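CrtC domain-containing protein (Fusarium vanettenii 77-13-4, PDB 7A0Q) probably hydrates the isoflavonoid phytoalexin kievitone, acting as a lyase built from two lipocalin-like domains. Local coordinates at residues A[126-129]-A[134-137]; A[149-154]-A[201-206]; A[184-187]-A[192-195]. All blocks are in the same frame, centred on the assembly; numbering follows the deposited sequence.

Contact 1: A[126-129]-A[134-137]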
loop_
_atom_site.group_PDB
_atom_site.type_symbol
_atom_site.label_atom_id
_atom_site.label_comp_id
_atom_site.label_asym_id
_atom_site.label_seq_id
_atom_site.Cartn_x
_atom_site.Cartn_y
_atom_site.Cartn_z
ATOM N N LYS A 126 6.616 13.750 1.517
ATOM C CA LYS A 126 6.874 14.716 2.571
ATOM C C LYS A 126 5.566 15.175 3.190
ATOM O O LYS A 126 4.511 15.166 2.548
ATOM C CB LYS A 126 7.656 15.930 2.046
ATOM C CG LYS A 126 6.914 16.744 1.005
ATOM C CD LYS A 126 7.780 17.899 0.455
ATOM C CE LYS A 126 8.151 18.897 1.548
ATOM N NZ LYS A 126 8.751 20.155 0.980
ATOM N N SER A 127 5.653 15.613 4.435
ATOM C CA SER A 127 4.498 16.208 5.074
ATOM C C SER A 127 4.471 17.703 4.785
ATOM O O SER A 127 5.512 18.370 4.781
ATOM C CB SER A 127 4.518 15.965 6.577
ATOM O OG SER A 127 3.618 16.848 7.221
ATOM N N GLU A 128 3.268 18.217 4.535
ATOM C CA GLU A 128 3.011 19.643 4.372
ATOM C C GLU A 128 2.092 20.146 5.477
ATOM O O GLU A 128 1.331 21.093 5.282
ATOM C CB GLU A 128 2.397 19.942 3.004
ATOM C CG GLU A 128 3.151 19.388 1.799
ATOM C CD GLU A 128 4.366 20.215 1.423
ATOM O OE1 GLU A 128 4.795 21.051 2.251
ATOM O OE2 GLU A 128 4.894 20.031 0.294
ATOM N N SER A 129 2.128 19.495 6.639
ATOM C CA SER A 129 1.236 19.831 7.737
ATOM C C SER A 129 1.948 19.546 9.051
ATOM O O SER A 129 2.735 18.603 9.149
ATOM C CB SER A 129 -0.065 19.027 7.669
ATOM O OG SER A 129 0.216 17.630 7.558
ATOM N N SER A 134 -2.938 16.094 7.882
ATOM C CA SER A 134 -3.854 16.953 7.137
ATOM C C SER A 134 -3.353 17.269 5.739
ATOM O O SER A 134 -4.166 17.570 4.854
ATOM C CB SER A 134 -4.097 18.254 7.902
ATOM O OG SER A 134 -4.788 18.002 9.107
ATOM N N LYS A 135 -2.044 17.194 5.507
ATOM C CA LYS A 135 -1.524 17.339 4.153
ATOM C C LYS A 135 -0.204 16.596 4.051
ATOM O O LYS A 135 0.762 16.946 4.731
ATOM C CB LYS A 135 -1.349 18.807 3.761
ATOM C CG LYS A 135 -1.167 18.989 2.258
ATOM C CD LYS A 135 -1.156 20.466 1.875
ATOM C CE LYS A 135 -0.973 20.632 0.371
ATOM N NZ LYS A 135 -0.816 22.079 0.006
ATOM N N LEU A 136 -0.188 15.582 3.198
ATOM C CA LEU A 136 0.987 14.805 2.840
ATOM C C LEU A 136 1.140 14.879 1.330
ATOM O O LEU A 136 0.165 15.119 0.612
ATOM C CB LEU A 136 0.841 13.339 3.286
ATOM C CG LEU A 136 0.729 13.126 4.791
ATOM C CD1 LEU A 136 0.195 11.710 5.077
ATOM C CD2 LEU A 136 2.077 13.336 5.449
ATOM N N ARG A 137 2.360 14.661 0.842
ATOM C CA ARG A 137 2.651 14.802 -0.582
ATOM C C ARG A 137 3.524 13.651 -1.054
ATOM O O ARG A 137 4.577 13.393 -0.464
ATOM C CB ARG A 137 3.345 16.137 -0.877
ATOM C CG ARG A 137 3.615 16.383 -2.372
ATOM C CD ARG A 137 4.465 17.654 -2.616
ATOM N NE ARG A 137 3.865 18.835 -2.003
ATOM C CZ ARG A 137 2.934 19.594 -2.582
ATOM N NH1 ARG A 137 2.493 19.300 -3.797
ATOM N NH2 ARG A 137 2.439 20.644 -1.941
#

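Contact 2: A[149-154]-A[201-206]. With IMD (imidazole), chain F.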
loop_
_atom_site.group_PDB
_atom_site.type_symbol
_atom_site.label_atom_id
_atom_site.label_comp_id
_atom_site.label_asym_id
_atom_site.label_seq_id
_atom_site.Cartn_x
_atom_site.Cartn_y
_atom_site.Cartn_z
ATOM N N ILE A 149 1.145 14.638 -5.961
ATOM C CA ILE A 149 -0.129 14.242 -5.376
ATOM C C ILE A 149 -0.121 14.620 -3.904
ATOM O O ILE A 149 0.798 14.239 -3.171
ATOM C CB ILE A 149 -0.359 12.727 -5.532
ATOM C CG1 ILE A 149 -0.300 12.337 -7.010
ATOM C CG2 ILE A 149 -1.667 12.339 -4.897
ATOM C CD1 ILE A 149 -0.358 10.825 -7.267
ATOM N N THR A 150 -1.139 15.359 -3.463
ATOM C CA THR A 150 -1.295 15.643 -2.045
ATOM C C THR A 150 -2.525 14.933 -1.504
ATOM O O THR A 150 -3.470 14.646 -2.240
ATOM C CB THR A 150 -1.406 17.144 -1.764
ATOM O OG1 THR A 150 -2.528 17.697 -2.470
ATOM C CG2 THR A 150 -0.121 17.852 -2.183
ATOM N N TYR A 151 -2.493 14.607 -0.216
ATOM C CA TYR A 151 -3.645 13.923 0.355
ATOM C C TYR A 151 -3.789 14.292 1.824
ATOM O O TYR A 151 -2.834 14.695 2.494
ATOM C CB TYR A 151 -3.581 12.386 0.158
ATOM C CG TYR A 151 -2.196 11.791 0.263
ATOM C CD1 TYR A 151 -1.317 11.828 -0.816
ATOM C CD2 TYR A 151 -1.762 11.203 1.448
ATOM C CE1 TYR A 151 -0.034 11.307 -0.712
ATOM C CE2 TYR A 151 -0.486 10.683 1.556
ATOM C CZ TYR A 151 0.366 10.731 0.474
ATOM O OH TYR A 151 1.639 10.217 0.586
ATOM N N ASP A 152 -5.025 14.169 2.296
ATOM C CA ASP A 152 -5.465 14.631 3.608
ATOM C C ASP A 152 -6.164 13.448 4.268
ATOM O O ASP A 152 -7.104 12.886 3.694
ATOM C CB ASP A 152 -6.403 15.838 3.436
ATOM C CG ASP A 152 -6.978 16.372 4.742
ATOM O OD1 ASP A 152 -6.746 15.793 5.823
ATOM O OD2 ASP A 152 -7.685 17.412 4.678
ATOM N N ALA A 153 -5.696 13.064 5.457
ATOM C CA ALA A 153 -6.083 11.794 6.074
ATOM C C ALA A 153 -7.476 11.871 6.707
ATOM O O ALA A 153 -7.675 11.590 7.889
ATOM C CB ALA A 153 -5.037 11.377 7.097
ATOM N N THR A 154 -8.452 12.217 5.864
ATOM C CA THR A 154 -9.866 12.282 6.212
ATOM C C THR A 154 -10.501 10.895 6.284
ATOM O O THR A 154 -11.578 10.672 5.730
ATOM C CB THR A 154 -10.587 13.137 5.162
ATOM O OG1 THR A 154 -10.542 12.447 3.897
ATOM C CG2 THR A 154 -9.920 14.484 5.031
ATOM N N SER A 201 -11.540 10.314 -6.253
ATOM C CA SER A 201 -10.188 9.809 -6.045
ATOM C C SER A 201 -10.018 9.499 -4.558
ATOM O O SER A 201 -10.745 10.022 -3.711
ATOM C CB SER A 201 -9.130 10.841 -6.467
ATOM O OG SER A 201 -9.184 11.128 -7.868
ATOM N N HIS A 202 -9.039 8.652 -4.236
ATOM C CA HIS A 202 -8.626 8.520 -2.842
ATOM C C HIS A 202 -7.247 7.893 -2.800
ATOM O O HIS A 202 -6.806 7.269 -3.762
ATOM C CB HIS A 202 -9.610 7.689 -2.004
ATOM C CG HIS A 202 -9.699 6.250 -2.417
ATOM N ND1 HIS A 202 -9.062 5.228 -1.735
ATOM C CD2 HIS A 202 -10.359 5.662 -3.444
ATOM C CE1 HIS A 202 -9.332 4.075 -2.327
ATOM N NE2 HIS A 202 -10.111 4.312 -3.368
ATOM N N THR A 203 -6.572 8.070 -1.671
ATOM C CA THR A 203 -5.228 7.533 -1.493
ATOM C C THR A 203 -5.201 6.677 -0.240
ATOM O O THR A 203 -5.706 7.092 0.807
ATOM C CB THR A 203 -4.185 8.660 -1.391
ATOM O OG1 THR A 203 -4.132 9.364 -2.635
ATOM C CG2 THR A 203 -2.784 8.112 -1.081
ATOM N N TRP A 204 -4.618 5.487 -0.349
ATOM C CA TRP A 204 -4.274 4.682 0.812
ATOM C C TRP A 204 -2.818 4.992 1.114
ATOM O O TRP A 204 -1.934 4.702 0.299
ATOM C CB TRP A 204 -4.473 3.194 0.545
ATOM C CG TRP A 204 -4.114 2.290 1.721
ATOM C CD1 TRP A 204 -2.902 2.195 2.368
ATOM C CD2 TRP A 204 -4.983 1.351 2.362
ATOM N NE1 TRP A 204 -2.972 1.244 3.369
ATOM C CE2 TRP A 204 -4.240 0.715 3.384
ATOM C CE3 TRP A 204 -6.317 0.978 2.164
ATOM C CZ2 TRP A 204 -4.792 -0.273 4.202
ATOM C CZ3 TRP A 204 -6.860 -0.016 2.974
ATOM C CH2 TRP A 204 -6.103 -0.617 3.986
ATOM N N TYR A 205 -2.581 5.613 2.259
ATOM C CA TYR A 205 -1.242 5.876 2.755
ATOM C C TYR A 205 -0.913 4.825 3.810
ATOM O O TYR A 205 -1.690 4.616 4.747
ATOM C CB TYR A 205 -1.170 7.291 3.335
ATOM C CG TYR A 205 0.124 7.580 4.051
ATOM C CD1 TYR A 205 1.252 7.984 3.329
ATOM C CD2 TYR A 205 0.219 7.476 5.437
ATOM C CE1 TYR A 205 2.444 8.255 3.969
ATOM C CE2 TYR A 205 1.419 7.740 6.091
ATOM C CZ TYR A 205 2.515 8.135 5.350
ATOM O OH TYR A 205 3.694 8.411 6.002
ATOM N N ASP A 206 0.217 4.145 3.647
ATOM C CA ASP A 206 0.609 3.093 4.579
ATOM C C ASP A 206 1.966 3.421 5.182
ATOM O O ASP A 206 2.935 3.673 4.455
ATOM C CB ASP A 206 0.656 1.715 3.902
ATOM C CG ASP A 206 0.282 0.606 4.849
ATOM O OD1 ASP A 206 -0.918 0.465 5.155
ATOM O OD2 ASP A 206 1.196 -0.111 5.299
HETATM N N1 IMD F . 3.294 -3.151 2.019
HETATM C C2 IMD F . 2.548 -3.029 3.142
HETATM N N3 IMD F . 2.093 -1.752 3.208
HETATM C C4 IMD F . 2.543 -1.082 2.134
HETATM C C5 IMD F . 3.298 -1.961 1.381
#

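Contact 3: A[184-187]-A[192-195]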
loop_
_atom_site.group_PDB
_atom_site.type_symbol
_atom_site.label_atom_id
_atom_site.label_comp_id
_atom_site.label_asym_id
_atom_site.label_seq_id
_atom_site.Cartn_x
_atom_site.Cartn_y
_atom_site.Cartn_z
ATOM N N GLU A 184 -5.645 15.371 -4.036
ATOM C CA GLU A 184 -5.596 16.450 -5.021
ATOM C C GLU A 184 -4.240 16.419 -5.716
ATOM O O GLU A 184 -3.335 15.679 -5.325
ATOM C CB GLU A 184 -5.829 17.822 -4.371
ATOM C CG GLU A 184 -7.197 17.981 -3.732
ATOM C CD GLU A 184 -7.416 19.375 -3.199
ATOM O OE1 GLU A 184 -7.349 19.556 -1.964
ATOM O OE2 GLU A 184 -7.651 20.292 -4.016
ATOM N N GLY A 185 -4.094 17.240 -6.757
ATOM C CA GLY A 185 -2.819 17.398 -7.425
ATOM C C GLY A 185 -2.897 16.994 -8.887
ATOM O O GLY A 185 -3.933 17.147 -9.541
ATOM N N SER A 186 -1.786 16.454 -9.387
ATOM C CA SER A 186 -1.709 16.159 -10.807
ATOM C C SER A 186 -0.809 14.963 -11.074
ATOM O O SER A 186 0.016 14.568 -10.243
ATOM C CB SER A 186 -1.191 17.373 -11.591
ATOM O OG SER A 186 0.186 17.581 -11.332
ATOM N N LEU A 187 -0.987 14.383 -12.258
ATOM C CA LEU A 187 -0.017 13.457 -12.817
ATOM C C LEU A 187 0.166 13.830 -14.277
ATOM O O LEU A 187 -0.778 14.276 -14.937
ATOM C CB LEU A 187 -0.445 11.988 -12.675
ATOM C CG LEU A 187 -1.570 11.411 -13.536
ATOM C CD1 LEU A 187 -1.441 9.904 -13.631
ATOM C CD2 LEU A 187 -2.923 11.785 -12.953
ATOM N N GLU A 192 1.072 15.780 -21.038
ATOM C CA GLU A 192 -0.122 16.475 -20.579
ATOM C C GLU A 192 -0.255 16.322 -19.069
ATOM O O GLU A 192 -0.286 15.198 -18.552
ATOM C CB GLU A 192 -1.373 15.955 -21.283
ATOM C CG GLU A 192 -2.642 16.681 -20.864
ATOM C CD GLU A 192 -3.735 16.611 -21.918
ATOM O OE1 GLU A 192 -4.924 16.811 -21.568
ATOM O OE2 GLU A 192 -3.399 16.368 -23.097
ATOM N N LYS A 193 -0.328 17.454 -18.376
ATOM C CA LYS A 193 -0.536 17.489 -16.935
ATOM C C LYS A 193 -2.031 17.388 -16.657
ATOM O O LYS A 193 -2.792 18.306 -16.979
ATOM C CB LYS A 193 0.060 18.777 -16.375
ATOM C CG LYS A 193 0.002 18.948 -14.874
ATOM C CD LYS A 193 1.077 19.951 -14.469
ATOM C CE LYS A 193 0.842 20.531 -13.103
ATOM N NZ LYS A 193 1.910 21.514 -12.760
ATOM N N LEU A 194 -2.461 16.270 -16.076
ATOM C CA LEU A 194 -3.866 16.042 -15.765
ATOM C C LEU A 194 -4.135 16.341 -14.300
ATOM O O LEU A 194 -3.354 15.954 -13.427
ATOM C CB LEU A 194 -4.270 14.599 -16.061
ATOM C CG LEU A 194 -3.970 14.051 -17.449
ATOM C CD1 LEU A 194 -4.530 12.653 -17.560
ATOM C CD2 LEU A 194 -4.585 14.962 -18.490
ATOM N N ALA A 195 -5.256 17.001 -14.033
ATOM C CA ALA A 195 -5.653 17.361 -12.676
ATOM C C ALA A 195 -6.481 16.254 -12.037
ATOM O O ALA A 195 -7.379 15.683 -12.664
ATOM C CB ALA A 195 -6.458 18.662 -12.670
#

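Contact 1: A[126-129]-A[134-137]
At the edge of the Arg137 guanidinium, close to its plane, sits the carboxylate of Glu128, and the two flat groups stand 82° apart. OE2 alone makes the polar contacts across the segments: it takes a straight bond from NE of Arg137 at 2.8 Å through its anti lone pair, while NH2 adds a weak one. The bend of the Glu128 chain at chi2 (-78°) turns the carboxylate back along the chain towards Lys126, whose NZ makes a long salt bridge to the same OE2. NH1 of Arg137 has a second acidic partner, Asp148 on strand 145-152, so the guanidinium is bound at both NE and NH1 by acidic groups.

Lys126 and Arg137 project from the same face of an antiparallel beta hairpin, strands 123-127 and 136-142. They form a hydrogen-bonded pair, with N of Arg137 2.8 Å from O of Lys126. On the opposite face of the sheet, the non-hydrogen-bonded pair Ser127 and Leu136 brings CD2 of Leu136 3.8 Å from CB of Ser127. Past the strand ends, O of Lys135 receives N of Glu128 at 2.8 Å, the donor lying above the carbonyl plane. Ser127 OG meanwhile accepts from N of Ser129, closing an ST turn, and is also bonded to Asn132.

Contact 2: A[149-154]-A[201-206]
Tyr151 and Thr203 meet as ring face and methyl: CG2 of Thr203 stands 3.9 Å from the centroid of the Tyr151 ring, nearly over its centre, a clear CH-pi contact. Two torsions produce it. In Thr203, CG2 lies anti to the backbone N, which aims the methyl at the ring, while OG1, beside the N, turns to Thr183 and Ser63. In Tyr151, chi1 of 37° sets CG between the backbone N and the carbonyl carbon, placing the ring with one face to that methyl and its CE2 and OH end at Tyr205.

There CE2 of Tyr151 comes 3.7 Å from CD1 of Tyr205. The centroids are 5.9 Å apart and the planes inclined at 38°, an oblique pair. Tyr151 OH passes 3.6 Å from CD1 of Tyr205, but its hydrogen bond is to Ser138; the Tyr205 hydroxyl is bonded to Gln51.

Segments 149-152 and 202-206 run at 79° to each other, their axes 7.8 Å apart at closest approach. Both parent strands pair with strand 171-189, and the steep angle is consistent with a curled lipocalin-like sheet. An imidazole, probably from the crystallisation liquor, gives N3 to OD2 of Asp206 and is also bonded to Glu340. No hydrogen bond links the two segments. The junction therefore rests on dispersion and CH-pi contact, while the buried hydroxyls of Tyr151, Thr203 and Tyr205 find their polar partners in surrounding residues.

Contact 3: A[184-187]-A[192-195]
Ser186 lies against the aliphatic chain of Lys193, its OG 3.5 Å from CE and its CB 3.8 Å from CG of that lysine. The overlap is one of polar tip and methylenes rather than of charges. Lys193 holds CG anti to its backbone N (chi1 -177°) and stays extended from there, which carries its carbons past the serine. The hydroxyl of Ser186 is placed beside them by a chi1 of 71°, with OG between the backbone N and the carbonyl carbon.

Leu187 and Leu194 share the other face. CD2 of Leu187 approaches CB of Leu194 to 4.4 Å, a loose touch, and both side chains also reach Tyr73 on strand 72-81, which helps bury them.

The backbone register is explicit. Leu187 and Leu194 form an antiparallel hydrogen-bonded pair: N of Leu194 gives to O of Leu187 at 2.8 Å, and N of Leu187 returns to O of Leu194 at 3.1 Å. Ser186 and Ala195 make the adjoining non-hydrogen-bonded pair, with CA atoms 4.5 Å apart, and the carbonyl O of Leu194 comes 3.1 Å from CA of Ser186 in a CA-H...O contact. Beyond it, the backbone of Gly185 is bonded to that of Ile196, so pairing continues past Ala195.

With the segments running 155° apart and four residues between them, this is an antiparallel beta hairpin, in which the short strand 192-195 folds back on the long strand 171-189 of the N-terminal lipocalin-like domain.

Overall arrangement
All three contacts lie in the N-terminal CrtC lipocalin domain. Contact 1 comes first along the chain; contact 3 is nested in the loop that contact 2 closes. Centres of contacts 1 and 2 are about 10 Å apart, those of 2 and 3 about 15 Å, and those of 1 and 3 about 17 Å. Strand 145-152 links them: Leu136 O probably accepts a hydrogen bond from Tyr151 N at 2.8 Å, and Thr150 N probably gives one to Glu184 O at 2.9 Å. Contacts 1 and 3 pair hairpin neighbours, whereas contact 2 packs side chains of two strands that both border strand 171-189, consistent with a curled antiparallel domain.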